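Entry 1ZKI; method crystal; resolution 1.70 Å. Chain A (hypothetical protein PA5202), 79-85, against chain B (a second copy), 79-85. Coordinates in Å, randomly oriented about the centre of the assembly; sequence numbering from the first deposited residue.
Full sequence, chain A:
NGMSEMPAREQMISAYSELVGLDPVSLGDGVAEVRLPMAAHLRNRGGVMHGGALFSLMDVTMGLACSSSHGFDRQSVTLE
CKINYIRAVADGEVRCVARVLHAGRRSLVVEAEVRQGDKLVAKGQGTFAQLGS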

# COMPACT_ATOMS: atom_id res chain seq x y z
N LEU A 79 4.28 -14.25 -2.37
CA LEU A 79 4.95 -14.14 -3.66
C LEU A 79 5.92 -12.95 -3.65
O LEU A 79 7.04 -13.05 -4.14
N GLU A 80 5.45 -11.81 -3.13
CA GLU A 80 6.26 -10.59 -3.13
C GLU A 80 5.70 -9.62 -2.12
O GLU A 80 4.55 -9.73 -1.74
N CYS A 81 6.51 -8.65 -1.72
CA CYS A 81 6.05 -7.60 -0.80
C CYS A 81 6.90 -6.37 -1.00
O CYS A 81 8.08 -6.48 -1.37
N LYS A 82 6.31 -5.21 -0.72
CA LYS A 82 6.99 -3.92 -0.85
C LYS A 82 6.69 -3.14 0.41
O LYS A 82 5.54 -3.08 0.81
N ILE A 83 7.71 -2.54 1.00
CA ILE A 83 7.56 -1.81 2.26
C ILE A 83 8.18 -0.43 2.14
O ILE A 83 9.20 -0.27 1.47
N ASN A 84 7.57 0.57 2.78
CA ASN A 84 8.19 1.89 2.98
C ASN A 84 8.45 2.08 4.45
O ASN A 84 7.59 1.78 5.28
N TYR A 85 9.63 2.60 4.76
CA TYR A 85 10.00 2.92 6.14
C TYR A 85 9.81 4.40 6.35
O TYR A 85 10.38 5.22 5.62
N LEU B 79 9.83 9.03 -7.21
CA LEU B 79 11.06 8.24 -7.12
C LEU B 79 10.77 6.79 -7.53
O LEU B 79 11.52 6.19 -8.30
N GLU B 80 9.69 6.24 -7.00
CA GLU B 80 9.34 4.84 -7.26
C GLU B 80 7.87 4.61 -6.93
O GLU B 80 7.27 5.37 -6.16
N CYS B 81 7.29 3.56 -7.50
CA CYS B 81 5.91 3.24 -7.19
C CYS B 81 5.68 1.76 -7.46
O CYS B 81 6.36 1.18 -8.33
N LYS B 82 4.75 1.18 -6.70
CA LYS B 82 4.43 -0.25 -6.81
C LYS B 82 2.91 -0.36 -6.89
O LYS B 82 2.20 0.29 -6.10
N ILE B 83 2.42 -1.17 -7.82
CA ILE B 83 0.98 -1.30 -8.03
C ILE B 83 0.59 -2.77 -8.07
O ILE B 83 1.40 -3.60 -8.54
N ASN B 84 -0.60 -3.10 -7.54
CA ASN B 84 -1.25 -4.40 -7.77
C ASN B 84 -2.52 -4.22 -8.57
O ASN B 84 -3.29 -3.31 -8.28
N TYR B 85 -2.73 -5.10 -9.54
CA TYR B 85 -3.93 -5.09 -10.38
C TYR B 85 -4.85 -6.17 -9.83
O TYR B 85 -4.46 -7.34 -9.67

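Residues 79-85 form a strand in each copy of the protein. The two strands face each other at a distance, with axes 9.0 Å apart at closest approach and N-to-C directions 139° apart. Side chains, not backbone, bridge this gap. Together the stretches bury 245 Å².

Lys A82 and Lys B82 cover the most surface, 78 and 76 Å². CA of Lys A82 and CA of Lys B82 lie 7.5 Å apart, the nearest pairing in the register, and both CA-to-CB bonds point toward the other strand. The two side chains take nearly the same shape: chi1 is t, chi2 lies off the wells near -100°, chi3 is t and chi4 is m. The chains extend past each other, so NZ of Lys A82 and NZ of Lys B82 end 8.6 Å apart. What touches is aliphatic: CB of Lys A82 lies 3.8 Å from CE of Lys B82.

Each amino group reaches a glutamate of the other copy. Lys B82 NZ donates a hydrogen bond to Glu A80 OE2 at 2.7 Å, and Lys A82 NZ donates one to Glu B80 OE1, also at 2.7 Å. Both are salt bridges, so the positive charges are balanced across the contact. The CA-to-CB bonds of Glu A80 and Glu B80 also point toward the other strand. Both have chi1 and chi2 in p, and they cover 38 and 37 Å². Each bridging oxygen has a further hydrogen bond elsewhere in the structure.

Asn B84 adds a hydrogen bond to Lys B82 from within its own strand. Its CA-to-CB bond points sideways, but its end comes nearer the other copy. Asn B84 OD1 accepts a hydrogen bond from Lys B82 NZ at 2.8 Å. Asn A84 is also buried, with its CA-to-CB bond sideways.

The CA-to-CB bonds of Cys A81 and Cys B81 point away, as expected for alternation along a strand.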

# COMPACT_ATOMS: atom_id res chain seq x y z
CB LEU A 79 3.96 -13.94 -4.82
CG LEU A 79 3.13 -15.11 -5.33
CD1 LEU A 79 2.21 -14.60 -6.42
CD2 LEU A 79 4.05 -16.22 -5.87
CB GLU A 80 6.28 -9.93 -4.54
CG GLU A 80 4.91 -9.44 -5.05
CD GLU A 80 4.54 -8.04 -4.54
OE1 GLU A 80 5.45 -7.20 -4.35
OE2 GLU A 80 3.33 -7.79 -4.30
CB CYS A 81 6.17 -8.08 0.65
SG CYS A 81 5.32 -7.00 1.81
CB LYS A 82 6.44 -3.18 -2.07
CG LYS A 82 7.07 -1.79 -2.33
CD LYS A 82 6.18 -0.65 -1.83
CE LYS A 82 6.52 0.66 -2.57
NZ LYS A 82 7.76 1.27 -2.09
CB ILE A 83 8.26 -2.61 3.44
CG1 ILE A 83 8.00 -1.95 4.80
CG2 ILE A 83 9.80 -2.78 3.21
CD1 ILE A 83 8.35 -2.85 5.97
CB ASN A 84 7.26 3.02 2.54
CG ASN A 84 7.48 3.41 1.11
OD1 ASN A 84 8.20 4.38 0.80
ND2 ASN A 84 6.90 2.64 0.22
CB TYR A 85 11.46 2.54 6.38
CG TYR A 85 11.69 1.06 6.21
CD1 TYR A 85 11.29 0.17 7.21
CD2 TYR A 85 12.28 0.56 5.05
CE1 TYR A 85 11.48 -1.21 7.06
CE2 TYR A 85 12.49 -0.83 4.89
CZ TYR A 85 12.07 -1.70 5.90
OH TYR A 85 12.28 -3.05 5.76
CB LEU B 79 11.60 8.24 -5.68
CG LEU B 79 12.55 9.33 -5.21
CD1 LEU B 79 12.97 9.01 -3.77
CD2 LEU B 79 13.80 9.47 -6.11
CB GLU B 80 10.24 3.89 -6.45
CG GLU B 80 10.00 3.96 -4.93
CD GLU B 80 8.81 3.10 -4.47
OE1 GLU B 80 8.14 3.51 -3.49
OE2 GLU B 80 8.55 2.02 -5.05
CB CYS B 81 4.97 4.08 -8.04
SG CYS B 81 3.23 3.91 -7.54
CB LYS B 82 4.98 -1.00 -5.60
CG LYS B 82 4.70 -2.52 -5.54
CD LYS B 82 3.48 -2.83 -4.69
CE LYS B 82 3.53 -4.27 -4.20
NZ LYS B 82 3.13 -5.24 -5.27
CB ILE B 83 0.55 -0.57 -9.35
CG1 ILE B 83 -0.97 -0.60 -9.54
CG2 ILE B 83 1.24 -1.19 -10.59
CD1 ILE B 83 -1.44 0.39 -10.60
CB ASN B 84 -1.67 -5.07 -6.46
CG ASN B 84 -0.56 -5.86 -5.85
OD1 ASN B 84 0.36 -5.28 -5.25
ND2 ASN B 84 -0.62 -7.18 -6.00
CB TYR B 85 -3.54 -5.37 -11.84
CG TYR B 85 -2.61 -4.32 -12.39
CD1 TYR B 85 -3.11 -3.09 -12.80
CD2 TYR B 85 -1.23 -4.55 -12.50
CE1 TYR B 85 -2.27 -2.08 -13.30
CE2 TYR B 85 -0.38 -3.57 -13.00
CZ TYR B 85 -0.91 -2.33 -13.41
OH TYR B 85 -0.09 -1.35 -13.88